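Local coordinates for protein chorismatase (Streptomyces hygroscopicus, PDB 4BPS) that hydrolyses chorismate to a dihydroxy-dihydrobenzoate and pyruvate, a step in the biosynthesis of the immunosuppressant polyketides FK506 and FK520, at residues C263-D268 against V312-L317; D292-L296 against T320-A324; G47-V51 against G101-T105; D87-W92 against N121-L125. All blocks are in the same frame, centred on the assembly; numbering follows the deposited sequence.

The four contacts form two touching pairs in a single-chain enzyme. Contacts 3 and 4 come first along the chain, their segments alternating, and both reach the sheet that holds strands 90-94 and 98-105; their centres lie about 12 Å apart and they meet through Val-51 CG1 and Ala-91 CB, 3.4 Å apart. Contacts 1 and 2 follow, also interleaved and about 12 Å apart between centres, joined where Leu-317 packs on Leu-296 and Val-323. Centres of contacts 1 and 4 are about 36 Å apart, on opposite sides of the chain's centre. The pairs thus belong to two separate sheet-and-helix regions of the YjgF-type fold, in the N- and C-terminal halves.

Contact 1 of 4, residues C263-D268 against V312-L317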
loop_
_atom_site.group_PDB
_atom_site.type_symbol
_atom_site.label_atom_id
_atom_site.label_comp_id
_atom_site.label_asym_id
_atom_site.label_seq_id
_atom_site.Cartn_x
_atom_site.Cartn_y
_atom_site.Cartn_z
ATOM N N CYS A 263 -12.318 -12.198 6.739
ATOM C CA CYS A 263 -11.963 -10.987 7.478
ATOM C C CYS A 263 -11.301 -11.377 8.821
ATOM O O CYS A 263 -10.306 -10.762 9.233
ATOM C CB CYS A 263 -13.213 -10.157 7.700
ATOM S SG CYS A 263 -12.869 -8.493 8.349
ATOM N N GLU A 264 -11.847 -12.407 9.488
ATOM C CA GLU A 264 -11.254 -12.867 10.748
ATOM C C GLU A 264 -9.817 -13.362 10.531
ATOM O O GLU A 264 -8.931 -13.057 11.334
ATOM C CB GLU A 264 -12.115 -13.954 11.376
ATOM C CG GLU A 264 -13.490 -13.479 11.856
ATOM C CD GLU A 264 -13.480 -12.686 13.162
ATOM O OE1 GLU A 264 -12.403 -12.431 13.710
ATOM O OE2 GLU A 264 -14.569 -12.297 13.631
ATOM N N VAL A 265 -9.578 -14.131 9.465
ATOM C CA VAL A 265 -8.235 -14.618 9.193
ATOM C C VAL A 265 -7.299 -13.480 8.776
ATOM O O VAL A 265 -6.127 -13.465 9.140
ATOM C CB VAL A 265 -8.247 -15.761 8.154
ATOM C CG1 VAL A 265 -6.831 -16.120 7.713
ATOM C CG2 VAL A 265 -8.939 -16.980 8.769
ATOM N N ALA A 266 -7.797 -12.512 8.002
ATOM C CA ALA A 266 -6.990 -11.350 7.646
ATOM C C ALA A 266 -6.529 -10.634 8.911
ATOM O O ALA A 266 -5.357 -10.269 9.054
ATOM C CB ALA A 266 -7.779 -10.407 6.743
ATOM N N LEU A 267 -7.454 -10.400 9.842
ATOM C CA LEU A 267 -7.108 -9.746 11.101
ATOM C C LEU A 267 -6.152 -10.621 11.921
ATOM O O LEU A 267 -5.235 -10.106 12.548
ATOM C CB LEU A 267 -8.381 -9.408 11.864
ATOM C CG LEU A 267 -9.208 -8.273 11.246
ATOM C CD1 LEU A 267 -10.612 -8.245 11.880
ATOM C CD2 LEU A 267 -8.513 -6.950 11.423
ATOM N N ASP A 268 -6.382 -11.942 11.936
ATOM C CA ASP A 268 -5.444 -12.850 12.598
ATOM C C ASP A 268 -4.046 -12.728 11.996
ATOM O O ASP A 268 -3.050 -12.737 12.724
ATOM C CB ASP A 268 -5.861 -14.319 12.457
ATOM C CG ASP A 268 -7.115 -14.691 13.207
ATOM O OD1 ASP A 268 -7.585 -13.935 14.075
ATOM O OD2 ASP A 268 -7.617 -15.805 12.896
ATOM N N VAL A 312 -17.383 -6.877 11.897
ATOM C CA VAL A 312 -16.305 -7.758 12.295
ATOM C C VAL A 312 -15.097 -6.958 12.735
ATOM O O VAL A 312 -14.476 -7.261 13.770
ATOM C CB VAL A 312 -15.919 -8.715 11.138
ATOM C CG1 VAL A 312 -14.649 -9.478 11.474
ATOM C CG2 VAL A 312 -17.056 -9.684 10.818
ATOM N N CYS A 313 -14.755 -5.939 11.960
ATOM C CA CYS A 313 -13.604 -5.130 12.287
ATOM C C CYS A 313 -13.830 -4.358 13.584
ATOM O O CYS A 313 -12.921 -4.252 14.394
ATOM C CB CYS A 313 -13.268 -4.174 11.143
ATOM S SG CYS A 313 -12.564 -5.014 9.689
ATOM N N ALA A 314 -15.022 -3.800 13.771
ATOM C CA ALA A 314 -15.323 -3.011 14.955
ATOM C C ALA A 314 -15.229 -3.846 16.238
ATOM O O ALA A 314 -15.011 -3.298 17.320
ATOM C CB ALA A 314 -16.692 -2.387 14.843
ATOM N N ALA A 315 -15.402 -5.164 16.144
ATOM C CA ALA A 315 -15.282 -6.002 17.312
ATOM C C ALA A 315 -13.830 -6.256 17.706
ATOM O O ALA A 315 -13.581 -6.738 18.813
ATOM C CB ALA A 315 -15.986 -7.346 17.065
ATOM N N ARG A 316 -12.883 -5.994 16.797
ATOM C CA ARG A 316 -11.482 -6.275 17.102
ATOM C C ARG A 316 -10.570 -5.058 17.096
ATOM O O ARG A 316 -9.599 -5.038 17.848
ATOM C CB ARG A 316 -10.947 -7.348 16.159
ATOM C CG ARG A 316 -11.642 -8.710 16.439
ATOM C CD ARG A 316 -11.206 -9.840 15.530
ATOM N NE ARG A 316 -9.803 -10.189 15.718
ATOM C CZ ARG A 316 -9.187 -11.136 15.019
ATOM N NH1 ARG A 316 -9.845 -11.794 14.051
ATOM N NH2 ARG A 316 -7.904 -11.379 15.235
ATOM N N LEU A 317 -10.865 -4.054 16.260
ATOM C CA LEU A 317 -10.030 -2.859 16.173
ATOM C C LEU A 317 -10.361 -1.880 17.300
ATOM O O LEU A 317 -11.427 -1.960 17.908
ATOM C CB LEU A 317 -10.230 -2.167 14.816
ATOM C CG LEU A 317 -9.860 -3.025 13.608
ATOM C CD1 LEU A 317 -10.182 -2.268 12.336
ATOM C CD2 LEU A 317 -8.397 -3.491 13.638
HETATM O O HOH W 1 -14.766 -9.980 15.084
#
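Arg-316 reaches across to helix 259-274 and is gripped there by two carboxylates. From CB, with CG anti to the carbonyl carbon (chi1 -67°), the chain runs extended through CG and bends at chi3, bringing CD to 3.4 Å from Glu-264 OE1 and 4.0 Å from Leu-267 CD1. NE continues past the leucine to the guanidinium, one face of which is covered by Leu-267 CB, 3.5 Å above the plane. NH1 donates to Glu-264 OE1 at 2.7 Å, the carboxylate and guanidinium planes 17° apart, and also to Glu-264 O, in the carbonyl plane on a lone pair. NH2 closes a second salt bridge to Asp-268 OD1 at 2.8 Å, with a weak second bond from NH1 and planes 51° apart. The three residues form a salt-bridge network joining helix 259-274 to segment 312-317, its two acids one helical turn apart. An alanine at Arg-316 is likely to strand the Glu-264 and Asp-268 carboxylates without their shared counter-charge. Water 1 links Glu-264 OE2 to Val-312 O. Cys-263 SG lies 3.7 Å from Cys-313 SG, an apolar contact with no disulfide, and equally near Val-312 CG1, while Leu-267 CD2 meets Leu-317 CD2 at 4.1 Å.

Contact 2 of 4, residues D292-L296 against T320-A324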
loop_
_atom_site.group_PDB
_atom_site.type_symbol
_atom_site.label_atom_id
_atom_site.label_comp_id
_atom_site.label_asym_id
_atom_site.label_seq_id
_atom_site.Cartn_x
_atom_site.Cartn_y
_atom_site.Cartn_z
ATOM N N ASP A 292 -3.561 -1.530 18.596
ATOM C CA ASP A 292 -2.523 -0.523 18.372
ATOM C C ASP A 292 -2.502 -0.012 16.937
ATOM O O ASP A 292 -1.853 0.989 16.649
ATOM C CB ASP A 292 -1.130 -1.092 18.652
ATOM C CG ASP A 292 -0.937 -1.546 20.074
ATOM O OD1 ASP A 292 -1.607 -1.019 20.982
ATOM O OD2 ASP A 292 -0.069 -2.441 20.260
ATOM N N VAL A 293 -3.191 -0.705 16.026
ATOM C CA VAL A 293 -3.118 -0.346 14.619
ATOM C C VAL A 293 -4.050 0.829 14.352
ATOM O O VAL A 293 -5.120 0.965 14.955
ATOM C CB VAL A 293 -3.455 -1.576 13.725
ATOM C CG1 VAL A 293 -3.277 -1.233 12.251
ATOM C CG2 VAL A 293 -2.577 -2.769 14.087
ATOM N N ASP A 294 -3.638 1.708 13.446
ATOM C CA ASP A 294 -4.423 2.897 13.128
ATOM C C ASP A 294 -4.330 3.158 11.615
ATOM O O ASP A 294 -3.575 2.498 10.885
ATOM C CB ASP A 294 -3.884 4.070 13.952
ATOM C CG ASP A 294 -4.874 5.222 14.129
ATOM O OD1 ASP A 294 -5.989 5.233 13.564
ATOM O OD2 ASP A 294 -4.469 6.165 14.859
ATOM N N HIS A 295 -5.142 4.104 11.147
ATOM C CA HIS A 295 -5.183 4.502 9.739
ATOM C C HIS A 295 -5.314 3.281 8.840
ATOM O O HIS A 295 -4.534 3.026 7.914
ATOM C CB HIS A 295 -4.022 5.437 9.390
ATOM C CG HIS A 295 -4.104 6.695 10.187
ATOM N ND1 HIS A 295 -3.377 6.880 11.346
ATOM C CD2 HIS A 295 -4.939 7.763 10.081
ATOM C CE1 HIS A 295 -3.741 8.027 11.897
ATOM N NE2 HIS A 295 -4.681 8.586 11.151
ATOM N N LEU A 296 -6.366 2.531 9.131
ATOM C CA LEU A 296 -6.670 1.314 8.399
ATOM C C LEU A 296 -7.564 1.582 7.208
ATOM O O LEU A 296 -8.519 2.354 7.303
ATOM C CB LEU A 296 -7.337 0.288 9.309
ATOM C CG LEU A 296 -6.493 -0.146 10.518
ATOM C CD1 LEU A 296 -6.935 0.541 11.804
ATOM C CD2 LEU A 296 -6.561 -1.655 10.681
ATOM N N THR A 320 -10.980 3.994 18.706
ATOM C CA THR A 320 -10.402 5.288 18.345
ATOM C C THR A 320 -9.616 5.227 17.036
ATOM O O THR A 320 -9.122 6.264 16.591
ATOM C CB THR A 320 -9.495 5.839 19.470
ATOM O OG1 THR A 320 -8.510 4.857 19.802
ATOM C CG2 THR A 320 -10.317 6.201 20.738
ATOM N N ALA A 321 -9.472 4.044 16.436
ATOM C CA ALA A 321 -8.702 3.930 15.202
ATOM C C ALA A 321 -9.468 4.554 14.059
ATOM O O ALA A 321 -10.676 4.378 13.949
ATOM C CB ALA A 321 -8.408 2.454 14.900
ATOM N N ALA A 322 -8.757 5.276 13.190
ATOM C CA ALA A 322 -9.314 5.730 11.928
ATOM C C ALA A 322 -9.399 4.530 10.991
ATOM O O ALA A 322 -8.387 3.869 10.738
ATOM C CB ALA A 322 -8.415 6.824 11.351
ATOM N N VAL A 323 -10.609 4.256 10.506
ATOM C CA VAL A 323 -10.870 3.104 9.652
ATOM C C VAL A 323 -11.717 3.574 8.476
ATOM O O VAL A 323 -12.715 4.257 8.675
ATOM C CB VAL A 323 -11.603 1.978 10.436
ATOM C CG1 VAL A 323 -11.835 0.788 9.555
ATOM C CG2 VAL A 323 -10.818 1.536 11.675
ATOM N N ALA A 324 -11.265 3.276 7.267
ATOM C CA ALA A 324 -11.995 3.631 6.055
ATOM C C ALA A 324 -12.295 2.373 5.267
ATOM O O ALA A 324 -11.383 1.631 4.894
ATOM C CB ALA A 324 -11.162 4.564 5.197
#
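The imidazole of His-295 and the carboxylate of Asp-294 both meet Ala-322. Asp-294 OD1 lies over one face of the ring, 3.8 Å above its plane and offset toward the rim; Ala-322 CB approaches the ring obliquely, 3.8 Å from His-295 CD2. Phe-24 adds an edge-to-face ring contact. The same oxygen takes two backbone N-H groups. Ala-322 N meets Asp-294 OD1 nearly along the C-O axis at 2.8 Å, whereas His-295 N comes from above the carboxylate plane, 39° out of it. With CG anti to its own N (chi1 -159°), Asp-294 carries this oxygen across to the 320-324 segment, and two donors restrict its rotation.

Beyond the corner at His-295 a parallel bridge begins, pairing Leu-296 with Val-323. Leu-296 N donates to Ala-322 O at 2.9 Å, and Ala-324 N donates to Leu-296 O with a 162° angle at the hydrogen. On the face carrying both side chains, Leu-296 CD1 packs 3.9 Å from Ala-321 CB and 4.0 Å from Val-323 CG2. The bridge opens the parallel pairing of strands 296-300 and 323-327; Leu-296 continues onto Met-270 of helix 259-274 and Ile-339 of strand 337-343, while Ala-322 and Ala-324 touch Phe-24 of strand 21-25.

Contact 3 of 4, residues G47-V51 against G101-T105; sequences GHTDV and GVVRT
Val-51 and Val-103 bring the backbones closest, 6.3 Å between CA atoms, and the irregular run 48-51 passes residues 102-104 of strand 98-105 at 120° between end-to-end directions. The two backbones are not hydrogen-bonded to each other, and side chains carry most of the contact. Val-51 points at the strand and divides its two branches: CG1 sits 3.4 Å from Val-102 O, whereas CG2 touches the aliphatic part of Arg-104, whose CD is 3.7 Å away.

Arg-104 continues the contact from Val-51 to His-48. Its CG stands between the backbone N and the carbonyl carbon (chi1 68°), and a bend at chi3 brings the guanidinium against residues 48 and 49. Thr-49 O lies over one face of that group, 3.1 Å from Arg-104 NH1; the poor angle excludes a hydrogen bond, although the carbonyl's negative end probably favours the charge electrostatically. His-48 CD2 lies over the same face, the ring plane being inclined by 27°, and His-48 CB comes to 3.4 Å from Arg-104 NH2. The N-H groups are used by other partners: NH1 bonds to Ala-61 O and Thr-60 OG1, NH2 to Gly-187 O. A leucine in place of Arg-104 would probably leave Ala-61 O and Gly-187 O without these donors and Thr-49 O without the cation against it.

Thr-49 OG1 in turn bonds Asp-50 O and Ala-61 N, fixing the loop against strand 57-62. A loop leading into strand 52-54 of one mixed sheet thus lies across strand 98-105 of another, consistent with packing of two sheets in this YjgF-fold enzyme.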
loop_
_atom_site.group_PDB
_atom_site.type_symbol
_atom_site.label_atom_id
_atom_site.label_comp_id
_atom_site.label_asym_id
_atom_site.label_seq_id
_atom_site.Cartn_x
_atom_site.Cartn_y
_atom_site.Cartn_z
ATOM N N GLY A 47 -13.645 8.490 -8.792
ATOM C CA GLY A 47 -13.049 8.871 -10.054
ATOM C C GLY A 47 -11.537 8.961 -9.912
ATOM O O GLY A 47 -10.965 8.576 -8.880
ATOM N N HIS A 48 -10.881 9.433 -10.969
ATOM C CA HIS A 48 -9.436 9.555 -10.925
ATOM C C HIS A 48 -9.017 10.876 -11.591
ATOM O O HIS A 48 -9.837 11.566 -12.219
ATOM C CB HIS A 48 -8.731 8.356 -11.577
ATOM C CG HIS A 48 -8.933 8.220 -13.054
ATOM N ND1 HIS A 48 -9.982 7.513 -13.601
ATOM C CD2 HIS A 48 -8.200 8.686 -14.098
ATOM C CE1 HIS A 48 -9.888 7.568 -14.923
ATOM N NE2 HIS A 48 -8.822 8.277 -15.250
ATOM N N THR A 49 -7.753 11.226 -11.411
ATOM C CA THR A 49 -7.161 12.423 -12.000
ATOM C C THR A 49 -5.741 12.079 -12.458
ATOM O O THR A 49 -5.244 10.970 -12.232
ATOM C CB THR A 49 -7.068 13.589 -10.984
ATOM O OG1 THR A 49 -6.143 13.244 -9.940
ATOM C CG2 THR A 49 -8.399 13.928 -10.367
ATOM N N ASP A 50 -5.076 13.065 -13.054
ATOM C CA ASP A 50 -3.637 12.947 -13.280
ATOM C C ASP A 50 -2.882 13.105 -11.958
ATOM O O ASP A 50 -3.476 13.298 -10.893
ATOM C CB ASP A 50 -3.128 13.944 -14.362
ATOM C CG ASP A 50 -3.067 15.415 -13.892
ATOM O OD1 ASP A 50 -3.543 15.761 -12.784
ATOM O OD2 ASP A 50 -2.540 16.241 -14.675
ATOM N N VAL A 51 -1.566 12.950 -12.034
ATOM C CA VAL A 51 -0.687 13.205 -10.898
ATOM C C VAL A 51 -0.121 14.614 -11.070
ATOM O O VAL A 51 0.330 14.984 -12.177
ATOM C CB VAL A 51 0.459 12.199 -10.870
ATOM C CG1 VAL A 51 1.444 12.543 -9.789
ATOM C CG2 VAL A 51 -0.073 10.780 -10.693
ATOM N N GLY A 101 6.350 9.605 -3.276
ATOM C CA GLY A 101 6.110 9.767 -4.702
ATOM C C GLY A 101 4.832 9.100 -5.156
ATOM O O GLY A 101 4.342 8.136 -4.543
ATOM N N VAL A 102 4.302 9.604 -6.271
ATOM C CA VAL A 102 3.092 9.098 -6.874
ATOM C C VAL A 102 3.244 9.145 -8.389
ATOM O O VAL A 102 3.742 10.136 -8.918
ATOM C CB VAL A 102 1.927 10.094 -6.499
ATOM C CG1 VAL A 102 0.610 9.657 -7.106
ATOM C CG2 VAL A 102 1.809 10.327 -4.986
ATOM N N VAL A 103 2.807 8.094 -9.078
ATOM C CA VAL A 103 2.944 8.017 -10.526
ATOM C C VAL A 103 1.855 7.088 -11.045
ATOM O O VAL A 103 1.416 6.179 -10.339
ATOM C CB VAL A 103 4.350 7.496 -10.913
ATOM C CG1 VAL A 103 4.673 6.134 -10.283
ATOM C CG2 VAL A 103 4.547 7.459 -12.421
ATOM N N ARG A 104 1.376 7.300 -12.265
ATOM C CA ARG A 104 0.372 6.408 -12.823
ATOM C C ARG A 104 0.541 6.215 -14.313
ATOM O O ARG A 104 1.216 7.006 -14.985
ATOM C CB ARG A 104 -1.037 6.901 -12.445
ATOM C CG ARG A 104 -1.457 8.207 -13.104
ATOM C CD ARG A 104 -2.684 8.831 -12.454
ATOM N NE ARG A 104 -3.820 7.921 -12.557
ATOM C CZ ARG A 104 -4.735 7.725 -11.612
ATOM N NH1 ARG A 104 -4.755 8.461 -10.499
ATOM N NH2 ARG A 104 -5.676 6.813 -11.808
ATOM N N THR A 105 -0.091 5.154 -14.822
ATOM C CA THR A 105 -0.116 4.859 -16.238
ATOM C C THR A 105 -1.561 4.621 -16.646
ATOM O O THR A 105 -2.354 4.110 -15.873
ATOM C CB THR A 105 0.801 3.682 -16.565
ATOM O OG1 THR A 105 0.887 3.536 -17.984
ATOM C CG2 THR A 105 0.291 2.364 -15.958
#

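Contact 4 of 4, residues D87-W92 against N121-L125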
loop_
_atom_site.group_PDB
_atom_site.type_symbol
_atom_site.label_atom_id
_atom_site.label_comp_id
_atom_site.label_asym_id
_atom_site.label_seq_id
_atom_site.Cartn_x
_atom_site.Cartn_y
_atom_site.Cartn_z
ATOM N N ASP A 87 9.379 14.032 -12.149
ATOM C CA ASP A 87 10.338 13.414 -13.050
ATOM C C ASP A 87 9.721 12.142 -13.579
ATOM O O ASP A 87 9.275 11.312 -12.798
ATOM C CB ASP A 87 11.618 13.061 -12.301
ATOM C CG ASP A 87 12.436 14.280 -11.954
ATOM O OD1 ASP A 87 13.193 14.732 -12.844
ATOM O OD2 ASP A 87 12.317 14.789 -10.818
ATOM N N ASN A 88 9.704 11.986 -14.902
ATOM C CA ASN A 88 9.215 10.758 -15.522
ATOM C C ASN A 88 7.808 10.384 -15.067
ATOM O O ASN A 88 7.509 9.198 -14.896
ATOM C CB ASN A 88 10.188 9.601 -15.228
ATOM C CG ASN A 88 11.522 9.787 -15.907
ATOM O OD1 ASN A 88 11.581 10.070 -17.109
ATOM N ND2 ASN A 88 12.601 9.634 -15.151
ATOM N N GLY A 89 6.948 11.392 -14.879
ATOM C CA GLY A 89 5.576 11.172 -14.450
ATOM C C GLY A 89 5.398 11.046 -12.955
ATOM O O GLY A 89 4.279 10.960 -12.492
ATOM N N ILE A 90 6.499 10.988 -12.206
ATOM C CA ILE A 90 6.432 10.825 -10.757
ATOM C C ILE A 90 6.440 12.200 -10.113
ATOM O O ILE A 90 7.425 12.948 -10.268
ATOM C CB ILE A 90 7.637 10.017 -10.224
ATOM C CG1 ILE A 90 7.807 8.671 -10.950
ATOM C CG2 ILE A 90 7.492 9.814 -8.710
ATOM C CD1 ILE A 90 9.177 8.013 -10.704
ATOM N N ALA A 91 5.376 12.531 -9.379
ATOM C CA ALA A 91 5.394 13.712 -8.531
ATOM C C ALA A 91 5.920 13.301 -7.176
ATOM O O ALA A 91 5.456 12.305 -6.620
ATOM C CB ALA A 91 4.011 14.334 -8.421
ATOM N N TRP A 92 6.875 14.057 -6.640
ATOM C CA TRP A 92 7.523 13.690 -5.395
ATOM C C TRP A 92 7.773 14.890 -4.505
ATOM O O TRP A 92 7.875 16.031 -4.964
ATOM C CB TRP A 92 8.838 12.949 -5.687
ATOM C CG TRP A 92 9.810 13.692 -6.575
ATOM C CD1 TRP A 92 9.915 13.600 -7.941
ATOM C CD2 TRP A 92 10.787 14.662 -6.168
ATOM N NE1 TRP A 92 10.893 14.434 -8.406
ATOM C CE2 TRP A 92 11.456 15.083 -7.335
ATOM C CE3 TRP A 92 11.173 15.198 -4.927
ATOM C CZ2 TRP A 92 12.472 16.035 -7.313
ATOM C CZ3 TRP A 92 12.214 16.140 -4.908
ATOM C CH2 TRP A 92 12.835 16.553 -6.095
ATOM N N ASN A 121 11.226 3.606 -13.377
ATOM C CA ASN A 121 11.339 5.026 -13.088
ATOM C C ASN A 121 11.332 5.285 -11.572
ATOM O O ASN A 121 12.081 6.144 -11.091
ATOM C CB ASN A 121 10.241 5.819 -13.794
ATOM C CG ASN A 121 10.454 5.862 -15.296
ATOM O OD1 ASN A 121 11.578 5.699 -15.766
ATOM N ND2 ASN A 121 9.387 6.031 -16.049
ATOM N N VAL A 122 10.532 4.531 -10.820
ATOM C CA VAL A 122 10.551 4.633 -9.358
ATOM C C VAL A 122 11.921 4.243 -8.787
ATOM O O VAL A 122 12.512 4.987 -7.973
ATOM C CB VAL A 122 9.425 3.793 -8.740
ATOM C CG1 VAL A 122 9.571 3.684 -7.226
ATOM C CG2 VAL A 122 8.050 4.367 -9.100
ATOM N N PHE A 123 12.447 3.088 -9.192
ATOM C CA PHE A 123 13.754 2.660 -8.694
ATOM C C PHE A 123 14.817 3.680 -9.075
ATOM O O PHE A 123 15.691 4.018 -8.264
ATOM C CB PHE A 123 14.144 1.284 -9.221
ATOM C CG PHE A 123 13.267 0.147 -8.742
ATOM C CD1 PHE A 123 12.970 -0.048 -7.397
ATOM C CD2 PHE A 123 12.774 -0.768 -9.653
ATOM C CE1 PHE A 123 12.191 -1.119 -6.987
ATOM C CE2 PHE A 123 11.967 -1.829 -9.253
ATOM C CZ PHE A 123 11.682 -2.007 -7.920
ATOM N N GLN A 124 14.772 4.176 -10.315
ATOM C CA GLN A 124 15.767 5.152 -10.742
ATOM C C GLN A 124 15.678 6.456 -9.968
ATOM O O GLN A 124 16.708 7.036 -9.651
ATOM C CB GLN A 124 15.628 5.404 -12.234
ATOM C CG GLN A 124 16.649 6.397 -12.765
ATOM C CD GLN A 124 18.119 6.084 -12.357
ATOM O OE1 GLN A 124 18.561 4.938 -12.405
ATOM N NE2 GLN A 124 18.868 7.115 -11.957
ATOM N N LEU A 125 14.461 6.935 -9.680
ATOM C CA LEU A 125 14.301 8.170 -8.926
ATOM C C LEU A 125 14.830 8.005 -7.494
ATOM O O LEU A 125 15.502 8.881 -6.952
ATOM C CB LEU A 125 12.827 8.601 -8.871
ATOM C CG LEU A 125 12.605 9.965 -8.203
ATOM C CD1 LEU A 125 13.141 11.085 -9.082
ATOM C CD2 LEU A 125 11.117 10.169 -7.893
HETATM O O HOH W 2 12.917 8.439 -12.608
HETATM O O HOH W 3 6.637 6.628 -14.977
HETATM O O HOH W 4 12.214 7.423 -18.060
#
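Apolar packing centres on Leu-125, whose CG is anti to its backbone N (chi1 -175°), which directs both methyls at the strand. CD2 lies between two residues, 3.7 Å from Ile-90 CG2 and 3.6 Å from Trp-92 CD1; the isoleucine and leucine meet tip to tip, while the methyl reaches the indole obliquely. CD1 instead faces Asp-87, 4.1 Å from its CB. Ile-90 stretches its CD1 to 3.5 Å from Asn-121 O and 4.1 Å from Val-122 CG2, so it covers the helix surface one turn before Leu-125.

The amides of Asn-88 and Asn-121 stack with planes 14° apart, Asn-88 CG being 4.1 Å from Asn-121 CG. Their polar atoms are joined through water: water 2 runs from Asn-88 ND2 to Asn-121 O, water 3 from Asn-88 O to Asn-121 ND2, and water 4 connects the two OD1 atoms, weakly on the Asn-88 side.

Within 87-92, Trp-92 NE1 donates to the anti lone pair of Asp-87 OD2 at 2.8 Å, with the acceptor in the ring plane, which holds the indole's rotation beside Leu-125. Asp-87 to Ile-90 form a type I' turn, and the axes of residues 90-92 and 121-125 approach to 10.5 Å at a crossing angle of -36°. The chemistry thus divides into an apolar side, where helix 112-129 packs on the sheet, and a hydrated side at the turn, where water carries the polar links.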